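Local coordinates for mandelate racemase/muconate lactonizing enzyme family protein (Azoarcus sp., PDB 2QDE) that belongs to the enolase superfamily, pairing an N-terminal capping domain with a TIM-barrel-like C-terminal domain that holds a barium ion in this model, at residues D71-K76 with I95-N100; D191-I196 with L217-Q222; N343-N348 with D372-L377. All coordinates share one frame; numbering follows the deposited sequence.

Interaction 1. Residues D71-K76 with I95-N100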
loop_
_atom_site.group_PDB
_atom_site.type_symbol
_atom_site.label_atom_id
_atom_site.label_comp_id
_atom_site.label_asym_id
_atom_site.label_seq_id
_atom_site.Cartn_x
_atom_site.Cartn_y
_atom_site.Cartn_z
ATOM N N ASP A 71 -2.240 44.810 10.971
ATOM C CA ASP A 71 -3.648 44.663 11.328
ATOM C C ASP A 71 -3.974 43.436 12.165
ATOM O O ASP A 71 -5.035 43.377 12.786
ATOM C CB ASP A 71 -4.519 44.639 10.066
ATOM C CG ASP A 71 -4.538 45.971 9.339
ATOM O OD1 ASP A 71 -4.806 46.997 9.998
ATOM O OD2 ASP A 71 -4.297 45.995 8.116
ATOM N N PHE A 72 -3.067 42.462 12.185
ATOM C CA PHE A 72 -3.301 41.232 12.930
ATOM C C PHE A 72 -2.212 40.831 13.918
ATOM O O PHE A 72 -2.448 40.818 15.127
ATOM C CB PHE A 72 -3.547 40.086 11.947
ATOM C CG PHE A 72 -4.830 40.222 11.186
ATOM C CD1 PHE A 72 -6.023 39.739 11.721
ATOM C CD2 PHE A 72 -4.858 40.878 9.958
ATOM C CE1 PHE A 72 -7.231 39.908 11.041
ATOM C CE2 PHE A 72 -6.060 41.053 9.272
ATOM C CZ PHE A 72 -7.247 40.566 9.814
ATOM N N PHE A 73 -1.028 40.495 13.419
ATOM C CA PHE A 73 0.037 40.077 14.318
ATOM C C PHE A 73 0.329 41.107 15.410
ATOM O O PHE A 73 0.437 40.751 16.586
ATOM C CB PHE A 73 1.320 39.767 13.536
ATOM C CG PHE A 73 1.193 38.595 12.588
ATOM C CD1 PHE A 73 0.275 37.568 12.835
ATOM C CD2 PHE A 73 2.011 38.508 11.456
ATOM C CE1 PHE A 73 0.170 36.467 11.967
ATOM C CE2 PHE A 73 1.913 37.408 10.584
ATOM C CZ PHE A 73 0.988 36.390 10.846
ATOM N N ALA A 74 0.442 42.376 15.017
ATOM C CA ALA A 74 0.745 43.460 15.954
ATOM C C ALA A 74 -0.213 43.586 17.140
ATOM O O ALA A 74 0.211 43.496 18.289
ATOM C CB ALA A 74 0.834 44.803 15.199
ATOM N N PRO A 75 -1.514 43.800 16.884
ATOM C CA PRO A 75 -2.425 43.924 18.027
ATOM C C PRO A 75 -2.735 42.614 18.751
ATOM O O PRO A 75 -2.796 42.571 19.980
ATOM C CB PRO A 75 -3.673 44.556 17.405
ATOM C CG PRO A 75 -3.677 43.980 16.024
ATOM C CD PRO A 75 -2.220 44.069 15.617
ATOM N N LYS A 76 -2.907 41.541 17.993
ATOM C CA LYS A 76 -3.253 40.260 18.588
ATOM C C LYS A 76 -2.135 39.435 19.218
ATOM O O LYS A 76 -2.389 38.675 20.149
ATOM C CB LYS A 76 -3.981 39.397 17.557
ATOM C CG LYS A 76 -5.309 39.973 17.089
ATOM C CD LYS A 76 -6.284 40.114 18.250
ATOM C CE LYS A 76 -7.628 40.641 17.774
ATOM N NZ LYS A 76 -8.228 39.722 16.766
ATOM N N ILE A 95 -1.843 29.838 14.509
ATOM C CA ILE A 95 -3.240 29.563 14.810
ATOM C C ILE A 95 -4.087 30.707 14.257
ATOM O O ILE A 95 -5.184 30.497 13.733
ATOM C CB ILE A 95 -3.479 29.458 16.325
ATOM C CG1 ILE A 95 -2.707 28.261 16.890
ATOM C CG2 ILE A 95 -4.975 29.307 16.615
ATOM C CD1 ILE A 95 -3.177 26.927 16.361
ATOM N N LEU A 96 -3.558 31.919 14.359
ATOM C CA LEU A 96 -4.268 33.107 13.897
ATOM C C LEU A 96 -4.357 33.253 12.383
ATOM O O LEU A 96 -5.378 33.688 11.863
ATOM C CB LEU A 96 -3.604 34.365 14.467
ATOM C CG LEU A 96 -4.149 35.732 14.041
ATOM C CD1 LEU A 96 -5.566 35.924 14.580
ATOM C CD2 LEU A 96 -3.231 36.831 14.567
ATOM N N THR A 97 -3.289 32.879 11.682
ATOM C CA THR A 97 -3.247 33.045 10.237
ATOM C C THR A 97 -2.819 31.842 9.396
ATOM O O THR A 97 -1.838 31.159 9.705
ATOM C CB THR A 97 -2.309 34.215 9.875
ATOM O OG1 THR A 97 -2.790 35.419 10.482
ATOM C CG2 THR A 97 -2.243 34.407 8.368
ATOM N N ARG A 98 -3.563 31.625 8.315
ATOM C CA ARG A 98 -3.297 30.558 7.355
ATOM C C ARG A 98 -2.258 31.127 6.381
ATOM O O ARG A 98 -2.334 32.307 6.014
ATOM C CB ARG A 98 -4.579 30.227 6.587
ATOM C CG ARG A 98 -4.476 29.053 5.628
ATOM C CD ARG A 98 -5.572 29.131 4.578
ATOM N NE ARG A 98 -6.213 27.837 4.346
ATOM C CZ ARG A 98 -5.586 26.756 3.890
ATOM N NH1 ARG A 98 -4.289 26.804 3.604
ATOM N NH2 ARG A 98 -6.257 25.623 3.734
ATOM N N ASP A 99 -1.307 30.298 5.959
ATOM C CA ASP A 99 -0.260 30.725 5.026
ATOM C C ASP A 99 0.476 31.989 5.502
ATOM O O ASP A 99 0.770 32.119 6.686
ATOM C CB ASP A 99 -0.849 30.949 3.624
ATOM C CG ASP A 99 -1.496 29.696 3.052
ATOM O OD1 ASP A 99 -0.886 28.612 3.145
ATOM O OD2 ASP A 99 -2.608 29.790 2.498
ATOM N N ASN A 100 0.788 32.905 4.585
ATOM C CA ASN A 100 1.498 34.142 4.941
ATOM C C ASN A 100 2.865 33.849 5.549
ATOM O O ASN A 100 3.336 34.575 6.425
ATOM C CB ASN A 100 0.676 34.964 5.940
ATOM C CG ASN A 100 -0.519 35.625 5.300
ATOM O OD1 ASN A 100 -0.427 36.742 4.787
ATOM N ND2 ASN A 100 -1.649 34.929 5.306
#

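Interaction 2. Residues D191-I196 with L217-Q222. With BA (barium ion), chain I.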
loop_
_atom_site.group_PDB
_atom_site.type_symbol
_atom_site.label_atom_id
_atom_site.label_comp_id
_atom_site.label_asym_id
_atom_site.label_seq_id
_atom_site.Cartn_x
_atom_site.Cartn_y
_atom_site.Cartn_z
ATOM N N ASP A 191 29.932 20.936 -10.638
ATOM C CA ASP A 191 28.571 20.662 -10.170
ATOM C C ASP A 191 27.643 21.657 -10.876
ATOM O O ASP A 191 27.613 22.837 -10.538
ATOM C CB ASP A 191 28.498 20.858 -8.646
ATOM C CG ASP A 191 27.096 20.623 -8.071
ATOM O OD1 ASP A 191 26.120 20.521 -8.846
ATOM O OD2 ASP A 191 26.970 20.556 -6.829
ATOM N N LEU A 192 26.897 21.175 -11.862
ATOM C CA LEU A 192 25.992 22.022 -12.630
ATOM C C LEU A 192 24.566 21.466 -12.626
ATOM O O LEU A 192 24.367 20.272 -12.851
ATOM C CB LEU A 192 26.494 22.117 -14.073
ATOM C CG LEU A 192 25.623 22.864 -15.083
ATOM C CD1 LEU A 192 25.615 24.352 -14.744
ATOM C CD2 LEU A 192 26.157 22.632 -16.496
ATOM N N PHE A 193 23.580 22.318 -12.353
ATOM C CA PHE A 193 22.190 21.872 -12.377
ATOM C C PHE A 193 21.243 22.984 -12.800
ATOM O O PHE A 193 21.656 24.135 -12.931
ATOM C CB PHE A 193 21.770 21.252 -11.027
ATOM C CG PHE A 193 21.767 22.205 -9.863
ATOM C CD1 PHE A 193 20.586 22.829 -9.459
ATOM C CD2 PHE A 193 22.931 22.419 -9.115
ATOM C CE1 PHE A 193 20.558 23.651 -8.316
ATOM C CE2 PHE A 193 22.919 23.236 -7.974
ATOM C CZ PHE A 193 21.728 23.851 -7.571
ATOM N N ILE A 194 19.980 22.639 -13.035
ATOM C CA ILE A 194 18.999 23.627 -13.475
ATOM C C ILE A 194 17.754 23.683 -12.593
ATOM O O ILE A 194 17.407 22.708 -11.924
ATOM C CB ILE A 194 18.554 23.350 -14.924
ATOM C CG1 ILE A 194 17.951 21.944 -15.026
ATOM C CG2 ILE A 194 19.743 23.489 -15.865
ATOM C CD1 ILE A 194 17.372 21.624 -16.392
ATOM N N ASP A 195 17.089 24.834 -12.612
ATOM C CA ASP A 195 15.886 25.078 -11.816
ATOM C C ASP A 195 14.732 25.397 -12.770
ATOM O O ASP A 195 14.840 26.306 -13.588
ATOM C CB ASP A 195 16.144 26.258 -10.883
ATOM C CG ASP A 195 15.050 26.449 -9.851
ATOM O OD1 ASP A 195 13.979 25.820 -9.974
ATOM O OD2 ASP A 195 15.265 27.252 -8.916
ATOM N N ILE A 196 13.638 24.647 -12.659
ATOM C CA ILE A 196 12.478 24.822 -13.533
ATOM C C ILE A 196 11.349 25.622 -12.888
ATOM O O ILE A 196 10.449 26.100 -13.576
ATOM C CB ILE A 196 11.902 23.450 -13.960
ATOM C CG1 ILE A 196 13.044 22.472 -14.258
ATOM C CG2 ILE A 196 11.038 23.609 -15.197
ATOM C CD1 ILE A 196 13.990 22.935 -15.357
ATOM N N LEU A 217 23.739 16.632 -15.620
ATOM C CA LEU A 217 23.403 17.622 -14.606
ATOM C C LEU A 217 23.328 16.905 -13.251
ATOM O O LEU A 217 22.850 15.770 -13.167
ATOM C CB LEU A 217 22.055 18.263 -14.946
ATOM C CG LEU A 217 21.991 18.973 -16.305
ATOM C CD1 LEU A 217 20.549 19.328 -16.652
ATOM C CD2 LEU A 217 22.863 20.223 -16.267
ATOM N N SER A 218 23.799 17.557 -12.193
ATOM C CA SER A 218 23.760 16.937 -10.874
ATOM C C SER A 218 22.325 16.732 -10.393
ATOM O O SER A 218 22.062 15.854 -9.571
ATOM C CB SER A 218 24.536 17.776 -9.853
ATOM O OG SER A 218 23.899 19.018 -9.614
ATOM N N LYS A 219 21.397 17.533 -10.912
ATOM C CA LYS A 219 19.996 17.425 -10.514
ATOM C C LYS A 219 19.090 18.376 -11.288
ATOM O O LYS A 219 19.569 19.278 -11.982
ATOM C CB LYS A 219 19.864 17.720 -9.013
ATOM C CG LYS A 219 20.627 18.976 -8.566
ATOM C CD LYS A 219 20.537 19.186 -7.061
ATOM C CE LYS A 219 21.606 20.142 -6.554
ATOM N NZ LYS A 219 22.964 19.564 -6.678
ATOM N N ILE A 220 17.783 18.150 -11.174
ATOM C CA ILE A 220 16.771 19.001 -11.796
ATOM C C ILE A 220 15.919 19.543 -10.650
ATOM O O ILE A 220 15.266 18.775 -9.947
ATOM C CB ILE A 220 15.831 18.221 -12.746
ATOM C CG1 ILE A 220 16.638 17.472 -13.812
ATOM C CG2 ILE A 220 14.864 19.195 -13.406
ATOM C CD1 ILE A 220 17.488 18.362 -14.665
ATOM N N GLU A 221 15.932 20.856 -10.452
ATOM C CA GLU A 221 15.157 21.456 -9.373
ATOM C C GLU A 221 13.702 21.751 -9.745
ATOM O O GLU A 221 13.425 22.500 -10.690
ATOM C CB GLU A 221 15.825 22.745 -8.898
ATOM C CG GLU A 221 15.168 23.371 -7.664
ATOM C CD GLU A 221 15.837 24.672 -7.240
ATOM O OE1 GLU A 221 17.055 24.817 -7.496
ATOM O OE2 GLU A 221 15.147 25.534 -6.637
ATOM N N GLN A 222 12.788 21.153 -8.985
ATOM C CA GLN A 222 11.344 21.322 -9.157
ATOM C C GLN A 222 10.850 21.399 -10.603
ATOM O O GLN A 222 10.413 22.461 -11.066
ATOM C CB GLN A 222 10.871 22.578 -8.416
ATOM C CG GLN A 222 9.365 22.619 -8.194
ATOM C CD GLN A 222 8.908 21.621 -7.145
ATOM O OE1 GLN A 222 7.937 20.889 -7.348
ATOM N NE2 GLN A 222 9.603 21.589 -6.014
HETATM BA BA BA I . 13.028 27.200 -7.345
HETATM O O HOH W 1 24.694 21.374 -5.176
#

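Interaction 3. Residues N343-N348 with D372-L377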
loop_
_atom_site.group_PDB
_atom_site.type_symbol
_atom_site.label_atom_id
_atom_site.label_comp_id
_atom_site.label_asym_id
_atom_site.label_seq_id
_atom_site.Cartn_x
_atom_site.Cartn_y
_atom_site.Cartn_z
ATOM N N ASN A 343 26.850 50.357 -0.961
ATOM C CA ASN A 343 25.605 51.103 -0.843
ATOM C C ASN A 343 24.407 50.199 -0.556
ATOM O O ASN A 343 23.389 50.283 -1.233
ATOM C CB ASN A 343 25.377 51.909 -2.130
ATOM C CG ASN A 343 24.220 52.896 -2.012
ATOM O OD1 ASN A 343 23.087 52.606 -2.414
ATOM N ND2 ASN A 343 24.502 54.070 -1.448
ATOM N N ASP A 344 24.540 49.340 0.456
ATOM C CA ASP A 344 23.471 48.418 0.853
ATOM C C ASP A 344 22.798 49.001 2.094
ATOM O O ASP A 344 23.430 49.759 2.834
ATOM C CB ASP A 344 24.060 47.044 1.196
ATOM C CG ASP A 344 22.999 45.962 1.313
ATOM O OD1 ASP A 344 22.461 45.538 0.270
ATOM O OD2 ASP A 344 22.694 45.539 2.447
ATOM N N ILE A 345 21.529 48.667 2.341
ATOM C CA ILE A 345 20.877 49.210 3.527
ATOM C C ILE A 345 21.560 48.661 4.771
ATOM O O ILE A 345 21.321 49.136 5.882
ATOM C CB ILE A 345 19.365 48.894 3.582
ATOM C CG1 ILE A 345 19.129 47.391 3.602
ATOM C CG2 ILE A 345 18.660 49.532 2.391
ATOM C CD1 ILE A 345 17.702 47.028 3.937
ATOM N N ALA A 346 22.398 47.644 4.580
ATOM C CA ALA A 346 23.168 47.078 5.682
ATOM C C ALA A 346 24.509 47.793 5.603
ATOM O O ALA A 346 25.197 47.703 4.585
ATOM C CB ALA A 346 23.378 45.573 5.495
ATOM N N LEU A 347 24.873 48.522 6.650
ATOM C CA LEU A 347 26.147 49.225 6.643
ATOM C C LEU A 347 27.277 48.215 6.686
ATOM O O LEU A 347 28.373 48.477 6.194
ATOM C CB LEU A 347 26.261 50.159 7.850
ATOM C CG LEU A 347 25.356 51.392 7.872
ATOM C CD1 LEU A 347 25.421 52.027 9.242
ATOM C CD2 LEU A 347 25.795 52.378 6.797
ATOM N N ASN A 348 26.996 47.051 7.266
ATOM C CA ASN A 348 27.992 45.993 7.393
ATOM C C ASN A 348 27.495 44.657 6.826
ATOM O O ASN A 348 27.177 43.730 7.568
ATOM C CB ASN A 348 28.382 45.845 8.865
ATOM C CG ASN A 348 27.196 45.496 9.755
ATOM O OD1 ASN A 348 26.057 45.905 9.501
ATOM N ND2 ASN A 348 27.464 44.746 10.813
ATOM N N ASP A 372 19.377 56.616 6.557
ATOM C CA ASP A 372 19.026 57.545 5.500
ATOM C C ASP A 372 18.844 56.850 4.150
ATOM O O ASP A 372 17.990 57.251 3.358
ATOM C CB ASP A 372 20.038 58.706 5.426
ATOM C CG ASP A 372 21.462 58.271 5.648
ATOM O OD1 ASP A 372 22.050 57.698 4.702
ATOM O OD2 ASP A 372 22.006 58.510 6.764
ATOM N N LEU A 373 19.615 55.797 3.891
ATOM C CA LEU A 373 19.469 55.064 2.634
ATOM C C LEU A 373 18.102 54.387 2.643
ATOM O O LEU A 373 17.420 54.314 1.618
ATOM C CB LEU A 373 20.572 54.010 2.482
ATOM C CG LEU A 373 20.464 53.057 1.286
ATOM C CD1 LEU A 373 20.403 53.838 -0.015
ATOM C CD2 LEU A 373 21.662 52.113 1.285
ATOM N N VAL A 374 17.700 53.897 3.810
ATOM C CA VAL A 374 16.405 53.248 3.934
ATOM C C VAL A 374 15.323 54.242 3.520
ATOM O O VAL A 374 14.430 53.915 2.736
ATOM C CB VAL A 374 16.146 52.782 5.371
ATOM C CG1 VAL A 374 14.671 52.468 5.563
ATOM C CG2 VAL A 374 16.985 51.546 5.664
ATOM N N ARG A 375 15.403 55.458 4.049
ATOM C CA ARG A 375 14.424 56.477 3.697
ATOM C C ARG A 375 14.430 56.736 2.194
ATOM O O ARG A 375 13.375 56.909 1.596
ATOM C CB ARG A 375 14.696 57.781 4.450
ATOM C CG ARG A 375 14.175 57.784 5.870
ATOM C CD ARG A 375 14.303 59.163 6.490
ATOM N NE ARG A 375 15.686 59.473 6.849
ATOM C CZ ARG A 375 16.311 58.988 7.921
ATOM N NH1 ARG A 375 15.680 58.165 8.748
ATOM N NH2 ARG A 375 17.571 59.325 8.167
ATOM N N ARG A 376 15.613 56.745 1.582
ATOM C CA ARG A 376 15.710 56.979 0.147
ATOM C C ARG A 376 15.107 55.852 -0.691
ATOM O O ARG A 376 14.682 56.081 -1.825
ATOM C CB ARG A 376 17.173 57.195 -0.275
ATOM C CG ARG A 376 17.745 58.554 0.109
ATOM C CD ARG A 376 19.061 58.839 -0.605
ATOM N NE ARG A 376 20.188 58.089 -0.060
ATOM C CZ ARG A 376 20.769 58.363 1.106
ATOM N NH1 ARG A 376 20.329 59.380 1.853
ATOM N NH2 ARG A 376 21.788 57.623 1.530
ATOM N N LEU A 377 15.055 54.643 -0.138
ATOM C CA LEU A 377 14.519 53.506 -0.888
ATOM C C LEU A 377 13.039 53.197 -0.665
ATOM O O LEU A 377 12.517 52.251 -1.251
ATOM C CB LEU A 377 15.345 52.242 -0.610
ATOM C CG LEU A 377 16.835 52.252 -0.999
ATOM C CD1 LEU A 377 17.414 50.857 -0.792
ATOM C CD2 LEU A 377 17.020 52.666 -2.450
#

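Interaction 1. Residues D71-K76 with I95-N100
Leu-96 CD2 is the point on which three side chains of helix 62-78 converge. It lies 4.0 Å from Phe-73 CD1, near the plane of the ring at its edge, and 4.0 Å from Lys-76 CB. Phe-72 meets the same methyl through CB, at 4.2 Å from Leu-96 CD2, so a single branch of the leucine is received by the aromatic edge and by two side-chain roots one turn apart. The reach comes from Leu-96 CG standing anti to the backbone N (chi1 177°), which carries the fork to helix 62-78. Further along, Thr-97 crosses the Phe-73 side chain at about a right angle and brings OG1 to 3.5 Å from Phe-73 CE1. That hydroxyl is buried here and has no hydrogen-bonding partner in the model.

In the second shell, Met-68 and Val-107 also touch Phe-73, placing the ring between its own helix and helix 101-119. Thr-97 is where the chain leaves helical geometry after helix 86-96, and the turn that follows is tied by Asn-100 ND2, which donates to Arg-98 O at 2.8 Å. A second subunit meets the helix end and this turn: Ser-55 OG of that subunit bonds to Leu-96 O, and Gly-59 O of that subunit accepts from Asn-100 ND2. The whole is a largely apolar helix-to-helix-end contact in the helical part of the enolase-superfamily N-terminal domain, beside a subunit interface.

Interaction 2. Residues D191-I196 with L217-Q222
Parallel pairing of strands 192-195 and 220-221, joined through helix 202-212, makes this a beta-alpha-beta crossover of the TIM-barrel-like domain. The tight part begins with the ladder itself. Glu-221 N gives a nearly straight bond to Ile-194 O (2.8 Å, 170° at the hydrogen), and Ile-196 N returns one to Glu-221 O. On the sheet face carrying Ile-194 and Ile-220 the two isoleucines lie side by side, with Ile-194 CG1 at 3.6 Å from Ile-220 CD1, while Leu-217 CD1 comes across the tip of Ile-194 at about a right angle. Helices 172-186 and 202-212 pack against this apolar layer. Equally close is the buried pair Phe-193 and Lys-219: the lysine runs alongside the phenylalanine and bends at chi4, laying CE over the middle of one ring face, 3.6 Å from the centroid, with NZ off-centre in a cation-pi contact.

The looser, wetter side is formed by partly exposed Asp-191 and Ser-218. Ser-218 OG donates to Asp-191 OD1 at 2.8 Å from above the carboxylate plane and accepts from Lys-219 NZ. Asp-191 OD1 is a long 3.9 Å from Lys-219 NZ, and a water joins that ammonium group to Asp-191 OD2.

At the other end, Asp-195 and Glu-221 stack their carboxylates with planes 28° apart, a crowding of charge that barium and Lys-165 would relieve; Asn-197 and Asp-246 complete the metal site. Asp-195 grips the ion with both oxygens, OD2 at 2.7 Å from BA, whereas Glu-221 uses OE2 alone, 2.8 Å from BA.

Interaction 3. Residues N343-N348 with D372-L377
Ile-345 and Leu-373 cross at about a right angle, and that crossing organises the contact between the loop ahead of strand 351-353 and helix 371-377. Leu-373 points from the helix toward the loop, with CG anti to the backbone N (chi1 174°), so its fork arrives at the loop backbone. There CD2 lies 3.3 Å from Asp-344 O, against the peptide that leads into Ile-345. The other branch meets exposed Asn-343, with Leu-373 CD1 3.8 Å from Asn-343 OD1 as the asparagine side chain slants across it.

Ile-345 answers with its CG2 branch. Its CG1 takes the crowded position between backbone N and carbonyl carbon (chi1 60°), and CG2 consequently stands anti to the carbonyl carbon, where it meets Leu-373 and Leu-377. CG2 is 4.1 Å from Leu-373 CD2 and 3.7 Å from Leu-377 CD1, the leucine one turn further on, which crosses the isoleucine obliquely. Val-374 joins from the same helix, its CG2 4.1 Å from Ile-345 CB. Leu-35, on strand 31-40, touches both Ile-345 and Val-374, so the cluster reaches the N-terminal domain's antiparallel sheet.

Asp-344 holds the loop: OD2 accepts from Gly-303 N and, in what fits an Asx turn, from Ala-346 N, while OD1 is bonded to His-333 NE2. Within the helix, Arg-376 NH2 forms a salt bridge to Asp-372 OD1, 3.2 Å away.

No hydrogen bond crosses between the two segments. Their cohesion is therefore dispersive and dependent on the fit of branched side chains, while the polar groups of the loop are bonded within it and to neighbouring parts of the chain.

Overall arrangement
Interaction 2 is the most thoroughly buried, and the one where polar chemistry joins the segments: backbone ladder, a serine-aspartate bond, one long salt bridge and a metal. Interactions 1 and 3 have no hydrogen bond across and rely on leucine, isoleucine and phenylalanine carbon. They differ in setting, since 71-76 with 95-100 is partly buried and borders a second subunit, whereas 343-348 with 372-377 is buried and lies where the barrel domain's late loop and helix 371-377 meet the N-terminal sheet. No helix or strand is shared among them. The centres of interactions 1 and 2 are 36 Å apart, on opposite sides of the chain's centre, as are interactions 2 and 3, at 34 Å.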